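Calcium homeostasis modulator protein 5 (Homo sapiens, PDB 7D60) forms undecameric, cone-shaped assemblies that may act as large-pore channels, with gating and ion conductance probably regulated by membrane lipids. Local coordinates at residues 231-236 with 252-257; 70-75 with 97-102. All coordinates share one frame; numbering follows the deposited sequence.

Read from the N terminus, the two contacts come in series and neither nest nor cross. Interaction 2 is first: helix 71-77, which follows S2 on the cytoplasmic side, meets helix 95-106 at the start of S3, and so closes the cytoplasmic connection between S2 and S3. The chain then passes through S3, the extracellular region and S4 before entering the long cytoplasmic helix 209-246. Interaction 1 closes here, where the loop beyond that helix doubles back so that 252-257 packs on 231-236. The centres of the two contacts are 31 Å apart, and their nearest atoms about 17 Å. Both touch the same neighbouring subunit, and interaction 1 touches a further one as well.

Interaction 1 (231-236 with 252-257); sequences LDYANK and DPFPMP
Phe-254, Tyr-233 and Lys-236 supply most of the surface buried here, 182 Å² over both segments. The phenyl group of Phe-254 projects from an extended loop onto helix 231-236, its CG placed opposite the backbone N (chi1 -158°), which sends the ring out toward the helix. The far end of the ring reaches two backbone carbonyls one helical turn apart. Its CZ is 3.9 Å from Tyr-233 O, while the neighbouring CE1 of Phe-254 is 3.9 Å from Lys-236 O. Both carbonyl oxygens approach the ring obliquely. Beside them, the first carbon of the lysine side chain adds an aliphatic contact, Lys-236 CB lying 4.0 Å from Phe-254 CZ. Tyr-233 meets the loop through one ring corner: its CD1 is 4.3 Å from Phe-254 CE2, and the same CD1 is 4.4 Å from Met-256 SD. No hydrogen bond joins the segments, so the evidence points to van der Waals packing. Beyond CB, the lysine chain bends at chi3 (58°) and brings Lys-236 NZ 4.1 Å above the plane of the Tyr-233 ring, displaced toward its rim. An alanine in place of Phe-254 would remove the ring and would probably open a gap beside Tyr-233 and Lys-236, weakening the loop's hold on the helix. Leu-237 and Arg-240 extend the helical surface under Phe-254. The tyrosine ring also meets Phe-246 of one neighbouring subunit, and Met-256 packs on Phe-214 of another. This is a surface contact in which a proline-rich extended segment, lacking regular secondary structure, runs back along the long cytoplasmic helix 209-246 and joins it where subunits of the undecamer adjoin.

Interaction 2 (70-75 with 97-102); sequences NNRSWR and FYVLGQ. With PA8 (1,2-dioctanoyl-sn-glycero-3-phosphate), chain M; PA8 (1,2-dioctanoyl-sn-glycero-3-phosphate), chain N.
Gln-102 faces Arg-72 across this buried contact, and its side chain, followed outward, passes from lipid to protein and back to lipid. CB and CG lie beside one glycerol ester: Gln-102 CG is 3.4 Å from the ester carbonyl oxygen O6 of the phosphatidic acid (PA8) of chain N. The chain runs extended beyond CG (chi2 -172°), carrying the amide past the ester toward the arginine and the phosphate. Its carbon then meets the guanidinium group, Gln-102 CD lying 3.6 Å from Arg-72 NH1. At the tip both branches lie near the guanidinium, OE1 and NE2 of Gln-102 at 3.4 Å and 3.5 Å from Arg-72 NH1, and NE2 also comes within 3.1 Å of phosphate oxygen O2 of the same lipid. The amide and guanidinium planes are 66° apart, so the two groups are far from stacked. Val-99 touches the guanidinium at its edge, through CG1, 4.3 Å from Arg-72 NH1. Next to the arginine in sequence, Ser-73 OG donates to Asn-70 O over 2.7 Å, tying the start of helix 71-77 to the end of S2. The positive charge of Arg-72 probably helps attract the phosphate of the chain N lipid. Gln-102 is an experimentally identified phosphatidic-acid-binding residue, and this is a lipid site at the cytoplasmic ends of S2 and S3, to which Tyr-98 also contributes, in keeping with likely regulation by membrane lipids.

Interaction 1 (231-236 with 252-257)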
loop_
_atom_site.group_PDB
_atom_site.type_symbol
_atom_site.label_atom_id
_atom_site.label_comp_id
_atom_site.label_asym_id
_atom_site.label_seq_id
_atom_site.Cartn_x
_atom_site.Cartn_y
_atom_site.Cartn_z
ATOM N N LEU A 231 7.128 44.424 -19.971
ATOM C CA LEU A 231 6.089 43.497 -20.383
ATOM C C LEU A 231 4.756 44.190 -20.628
ATOM O O LEU A 231 3.891 43.626 -21.298
ATOM C CB LEU A 231 5.946 42.418 -19.311
ATOM C CG LEU A 231 5.289 41.067 -19.546
ATOM C CD1 LEU A 231 6.041 40.025 -18.755
ATOM C CD2 LEU A 231 3.839 41.100 -19.122
ATOM N N ASP A 232 4.581 45.400 -20.108
ATOM C CA ASP A 232 3.348 46.149 -20.298
ATOM C C ASP A 232 3.414 47.055 -21.519
ATOM O O ASP A 232 2.414 47.213 -22.222
ATOM C CB ASP A 232 3.058 46.960 -19.035
ATOM C CG ASP A 232 1.898 47.902 -19.194
ATOM O OD1 ASP A 232 0.757 47.419 -19.336
ATOM O OD2 ASP A 232 2.123 49.129 -19.160
ATOM N N TYR A 233 4.573 47.649 -21.790
ATOM C CA TYR A 233 4.734 48.496 -22.961
ATOM C C TYR A 233 4.983 47.702 -24.231
ATOM O O TYR A 233 4.920 48.275 -25.319
ATOM C CB TYR A 233 5.888 49.470 -22.753
ATOM C CG TYR A 233 5.486 50.766 -22.116
ATOM C CD1 TYR A 233 5.408 51.931 -22.860
ATOM C CD2 TYR A 233 5.191 50.831 -20.764
ATOM C CE1 TYR A 233 5.043 53.121 -22.279
ATOM C CE2 TYR A 233 4.826 52.015 -20.172
ATOM C CZ TYR A 233 4.753 53.156 -20.933
ATOM O OH TYR A 233 4.389 54.340 -20.342
ATOM N N ALA A 234 5.279 46.410 -24.122
ATOM C CA ALA A 234 5.463 45.600 -25.318
ATOM C C ALA A 234 4.173 44.918 -25.738
ATOM O O ALA A 234 4.036 44.533 -26.901
ATOM C CB ALA A 234 6.561 44.565 -25.097
ATOM N N ASN A 235 3.224 44.756 -24.817
ATOM C CA ASN A 235 1.886 44.326 -25.201
ATOM C C ASN A 235 1.121 45.428 -25.910
ATOM O O ASN A 235 0.346 45.146 -26.824
ATOM C CB ASN A 235 1.097 43.876 -23.977
ATOM C CG ASN A 235 1.135 42.388 -23.781
ATOM O OD1 ASN A 235 1.070 41.626 -24.739
ATOM N ND2 ASN A 235 1.223 41.959 -22.532
ATOM N N LYS A 236 1.317 46.677 -25.506
ATOM C CA LYS A 236 0.627 47.784 -26.141
ATOM C C LYS A 236 1.222 48.145 -27.489
ATOM O O LYS A 236 0.514 48.703 -28.329
ATOM C CB LYS A 236 0.651 49.010 -25.233
ATOM C CG LYS A 236 -0.337 48.951 -24.091
ATOM C CD LYS A 236 0.080 49.862 -22.957
ATOM C CE LYS A 236 0.211 51.298 -23.421
ATOM N NZ LYS A 236 0.973 52.124 -22.449
ATOM N N ASP A 252 -1.641 55.716 -34.597
ATOM C CA ASP A 252 -1.443 56.793 -33.644
ATOM C C ASP A 252 -0.029 56.711 -33.067
ATOM O O ASP A 252 0.513 55.615 -32.904
ATOM C CB ASP A 252 -2.479 56.703 -32.529
ATOM C CG ASP A 252 -3.836 57.230 -32.954
ATOM O OD1 ASP A 252 -3.875 58.196 -33.745
ATOM O OD2 ASP A 252 -4.861 56.679 -32.504
ATOM N N PRO A 253 0.597 57.853 -32.772
ATOM C CA PRO A 253 1.998 57.831 -32.330
ATOM C C PRO A 253 2.174 57.220 -30.948
ATOM O O PRO A 253 1.336 57.372 -30.058
ATOM C CB PRO A 253 2.396 59.312 -32.333
ATOM C CG PRO A 253 1.115 60.052 -32.239
ATOM C CD PRO A 253 0.112 59.228 -32.975
ATOM N N PHE A 254 3.285 56.511 -30.793
ATOM C CA PHE A 254 3.600 55.757 -29.579
ATOM C C PHE A 254 4.818 56.379 -28.920
ATOM O O PHE A 254 5.937 56.240 -29.448
ATOM C CB PHE A 254 3.862 54.292 -29.921
ATOM C CG PHE A 254 3.692 53.354 -28.769
ATOM C CD1 PHE A 254 2.433 52.946 -28.373
ATOM C CD2 PHE A 254 4.794 52.860 -28.097
ATOM C CE1 PHE A 254 2.274 52.072 -27.319
ATOM C CE2 PHE A 254 4.641 51.987 -27.041
ATOM C CZ PHE A 254 3.381 51.594 -26.652
ATOM N N PRO A 255 4.673 57.072 -27.791
ATOM C CA PRO A 255 5.824 57.762 -27.191
ATOM C C PRO A 255 6.748 56.797 -26.457
ATOM O O PRO A 255 6.323 56.050 -25.573
ATOM C CB PRO A 255 5.178 58.763 -26.228
ATOM C CG PRO A 255 3.842 58.196 -25.923
ATOM C CD PRO A 255 3.412 57.368 -27.092
ATOM N N MET A 256 8.018 56.826 -26.831
ATOM C CA MET A 256 9.078 56.011 -26.265
ATOM C C MET A 256 10.227 56.928 -25.888
ATOM O O MET A 256 10.336 58.037 -26.421
ATOM C CB MET A 256 9.558 54.954 -27.271
ATOM C CG MET A 256 8.533 53.897 -27.618
ATOM S SD MET A 256 8.053 52.914 -26.195
ATOM C CE MET A 256 9.470 51.844 -26.051
ATOM N N PRO A 257 11.087 56.515 -24.950
ATOM C CA PRO A 257 12.287 57.307 -24.662
ATOM C C PRO A 257 13.242 57.332 -25.844
ATOM O O PRO A 257 13.319 56.387 -26.628
ATOM C CB PRO A 257 12.909 56.596 -23.455
ATOM C CG PRO A 257 12.194 55.320 -23.314
ATOM C CD PRO A 257 10.857 55.488 -23.923
#

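Interaction 2 (70-75 with 97-102)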
loop_
_atom_site.group_PDB
_atom_site.type_symbol
_atom_site.label_atom_id
_atom_site.label_comp_id
_atom_site.label_asym_id
_atom_site.label_seq_id
_atom_site.Cartn_x
_atom_site.Cartn_y
_atom_site.Cartn_z
ATOM N N ASN A 70 27.418 35.087 -15.310
ATOM C CA ASN A 70 27.527 36.310 -14.529
ATOM C C ASN A 70 26.751 37.402 -15.246
ATOM O O ASN A 70 27.144 37.838 -16.331
ATOM C CB ASN A 70 28.986 36.704 -14.344
ATOM C CG ASN A 70 29.234 37.396 -13.032
ATOM O OD1 ASN A 70 28.306 37.688 -12.293
ATOM N ND2 ASN A 70 30.494 37.654 -12.730
ATOM N N ASN A 71 25.650 37.847 -14.636
ATOM C CA ASN A 71 24.778 38.817 -15.287
ATOM C C ASN A 71 25.409 40.197 -15.360
ATOM O O ASN A 71 25.100 40.964 -16.274
ATOM C CB ASN A 71 23.444 38.901 -14.554
ATOM C CG ASN A 71 22.562 37.707 -14.816
ATOM O OD1 ASN A 71 22.430 37.255 -15.951
ATOM N ND2 ASN A 71 21.947 37.188 -13.764
ATOM N N ARG A 72 26.287 40.534 -14.424
ATOM C CA ARG A 72 26.875 41.863 -14.430
ATOM C C ARG A 72 28.090 41.975 -15.335
ATOM O O ARG A 72 28.637 43.073 -15.473
ATOM C CB ARG A 72 27.234 42.286 -13.009
ATOM C CG ARG A 72 28.522 41.727 -12.494
ATOM C CD ARG A 72 29.134 42.681 -11.498
ATOM N NE ARG A 72 28.519 42.550 -10.185
ATOM C CZ ARG A 72 28.781 43.345 -9.157
ATOM N NH1 ARG A 72 29.652 44.336 -9.287
ATOM N NH2 ARG A 72 28.174 43.147 -7.997
ATOM N N SER A 73 28.520 40.884 -15.960
ATOM C CA SER A 73 29.530 40.987 -17.003
ATOM C C SER A 73 28.928 41.373 -18.342
ATOM O O SER A 73 29.626 41.956 -19.174
ATOM C CB SER A 73 30.288 39.671 -17.148
ATOM O OG SER A 73 29.416 38.623 -17.518
ATOM N N TRP A 74 27.654 41.065 -18.566
ATOM C CA TRP A 74 26.975 41.471 -19.787
ATOM C C TRP A 74 26.405 42.873 -19.699
ATOM O O TRP A 74 26.286 43.542 -20.726
ATOM C CB TRP A 74 25.861 40.483 -20.127
ATOM C CG TRP A 74 26.344 39.091 -20.342
ATOM C CD1 TRP A 74 26.013 37.997 -19.609
ATOM C CD2 TRP A 74 27.246 38.634 -21.358
ATOM N NE1 TRP A 74 26.648 36.888 -20.099
ATOM C CE2 TRP A 74 27.412 37.254 -21.173
ATOM C CE3 TRP A 74 27.928 39.259 -22.405
ATOM C CZ2 TRP A 74 28.230 36.487 -21.992
ATOM C CZ3 TRP A 74 28.737 38.500 -23.212
ATOM C CH2 TRP A 74 28.882 37.128 -23.003
ATOM N N ARG A 75 26.052 43.335 -18.499
ATOM C CA ARG A 75 25.656 44.725 -18.324
ATOM C C ARG A 75 26.808 45.684 -18.547
ATOM O O ARG A 75 26.579 46.820 -18.964
ATOM C CB ARG A 75 25.085 44.954 -16.931
ATOM C CG ARG A 75 23.791 44.249 -16.692
ATOM C CD ARG A 75 23.191 44.615 -15.364
ATOM N NE ARG A 75 23.903 44.025 -14.242
ATOM C CZ ARG A 75 23.679 44.350 -12.975
ATOM N NH1 ARG A 75 22.775 45.274 -12.687
ATOM N NH2 ARG A 75 24.359 43.767 -12.000
ATOM N N PHE A 97 38.166 48.881 -13.413
ATOM C CA PHE A 97 38.973 47.776 -12.916
ATOM C C PHE A 97 38.433 47.217 -11.611
ATOM O O PHE A 97 38.682 46.050 -11.297
ATOM C CB PHE A 97 40.419 48.223 -12.739
ATOM C CG PHE A 97 41.084 48.604 -14.021
ATOM C CD1 PHE A 97 41.532 47.632 -14.897
ATOM C CD2 PHE A 97 41.252 49.936 -14.357
ATOM C CE1 PHE A 97 42.140 47.980 -16.084
ATOM C CE2 PHE A 97 41.861 50.291 -15.544
ATOM C CZ PHE A 97 42.306 49.309 -16.407
ATOM N N TYR A 98 37.700 48.017 -10.840
ATOM C CA TYR A 98 37.103 47.497 -9.617
ATOM C C TYR A 98 35.932 46.577 -9.928
ATOM O O TYR A 98 35.717 45.583 -9.227
ATOM C CB TYR A 98 36.661 48.643 -8.710
ATOM C CG TYR A 98 35.985 48.184 -7.438
ATOM C CD1 TYR A 98 36.731 47.736 -6.359
ATOM C CD2 TYR A 98 34.601 48.201 -7.316
ATOM C CE1 TYR A 98 36.118 47.312 -5.197
ATOM C CE2 TYR A 98 33.982 47.777 -6.163
ATOM C CZ TYR A 98 34.744 47.336 -5.107
ATOM O OH TYR A 98 34.117 46.918 -3.959
ATOM N N VAL A 99 35.151 46.903 -10.958
ATOM C CA VAL A 99 34.045 46.033 -11.340
ATOM C C VAL A 99 34.574 44.772 -12.003
ATOM O O VAL A 99 34.130 43.664 -11.688
ATOM C CB VAL A 99 33.052 46.785 -12.245
ATOM C CG1 VAL A 99 31.887 45.893 -12.604
ATOM C CG2 VAL A 99 32.547 48.020 -11.549
ATOM N N LEU A 100 35.560 44.914 -12.893
ATOM C CA LEU A 100 36.173 43.773 -13.564
ATOM C C LEU A 100 36.912 42.851 -12.601
ATOM O O LEU A 100 37.042 41.656 -12.885
ATOM C CB LEU A 100 37.132 44.262 -14.646
ATOM C CG LEU A 100 37.571 43.287 -15.735
ATOM C CD1 LEU A 100 36.400 42.466 -16.232
ATOM C CD2 LEU A 100 38.217 44.044 -16.872
ATOM N N GLY A 101 37.388 43.375 -11.470
ATOM C CA GLY A 101 37.933 42.517 -10.438
ATOM C C GLY A 101 36.880 41.705 -9.715
ATOM O O GLY A 101 37.180 40.642 -9.174
ATOM N N GLN A 102 35.636 42.180 -9.701
ATOM C CA GLN A 102 34.575 41.450 -9.019
ATOM C C GLN A 102 34.057 40.282 -9.846
ATOM O O GLN A 102 33.663 39.257 -9.283
ATOM C CB GLN A 102 33.422 42.386 -8.677
ATOM C CG GLN A 102 33.718 43.369 -7.585
ATOM C CD GLN A 102 32.486 44.122 -7.155
ATOM O OE1 GLN A 102 32.331 45.304 -7.453
ATOM N NE2 GLN A 102 31.589 43.439 -6.456
HETATM O O1 PA8 M . 24.874 36.637 -11.165
HETATM O O2 PA8 M . 26.230 38.542 -10.410
HETATM P P1 PA8 M . 25.825 37.124 -10.097
HETATM O O3 PA8 M . 25.145 37.092 -8.750
HETATM O O4 PA8 M . 27.161 36.160 -10.048
HETATM C C1 PA8 M . 27.087 34.919 -9.409
HETATM C C2 PA8 M . 26.899 33.829 -10.463
HETATM C C3 PA8 M . 28.229 33.130 -10.738
HETATM O O5 PA8 M . 28.129 31.802 -10.300
HETATM C C4 PA8 M . 28.626 30.840 -11.188
HETATM O O6 PA8 M . 29.064 31.168 -12.236
HETATM C C5 PA8 M . 28.603 29.361 -10.812
HETATM C C6 PA8 M . 29.105 28.458 -11.937
HETATM C C7 PA8 M . 29.108 26.983 -11.543
HETATM O O7 PA8 M . 25.980 32.889 -9.985
HETATM C C12 PA8 M . 24.779 32.843 -10.698
HETATM O O8 PA8 M . 24.104 33.810 -10.782
HETATM C C13 PA8 M . 24.339 31.541 -11.362
HETATM C C14 PA8 M . 22.825 31.355 -11.314
HETATM C C15 PA8 M . 22.346 30.281 -12.286
HETATM C C16 PA8 M . 22.964 28.919 -11.995
HETATM C C17 PA8 M . 22.333 27.807 -12.824
HETATM C C18 PA8 M . 21.079 27.229 -12.173
HETATM C C19 PA8 M . 20.586 25.975 -12.892
HETATM O O1 PA8 N . 28.247 42.680 -3.678
HETATM O O2 PA8 N . 30.369 43.921 -3.633
HETATM P P1 PA8 N . 29.541 42.876 -2.926
HETATM O O3 PA8 N . 29.242 43.343 -1.522
HETATM O O4 PA8 N . 30.363 41.446 -2.866
HETATM C C1 PA8 N . 31.541 41.366 -2.115
HETATM C C2 PA8 N . 32.718 41.275 -3.084
HETATM C C3 PA8 N . 33.428 42.627 -3.145
HETATM O O5 PA8 N . 34.799 42.453 -2.938
HETATM C C4 PA8 N . 35.565 42.560 -4.101
HETATM O O6 PA8 N . 35.312 41.888 -5.035
HETATM C C5 PA8 N . 36.741 43.525 -4.187
HETATM C C6 PA8 N . 37.637 43.195 -5.378
HETATM C C7 PA8 N . 38.373 44.416 -5.921
HETATM O O7 PA8 N . 33.619 40.290 -2.661
HETATM C C12 PA8 N . 33.857 39.245 -3.568
HETATM O O8 PA8 N . 33.209 39.140 -4.557
HETATM C C13 PA8 N . 34.962 38.229 -3.272
HETATM C C14 PA8 N . 34.631 36.825 -3.774
HETATM C C15 PA8 N . 35.485 35.746 -3.111
HETATM C C16 PA8 N . 36.863 35.589 -3.750
HETATM C C17 PA8 N . 37.272 34.120 -3.869
HETATM C C18 PA8 N . 38.692 33.943 -4.399
HETATM C C19 PA8 N . 39.238 32.539 -4.156
#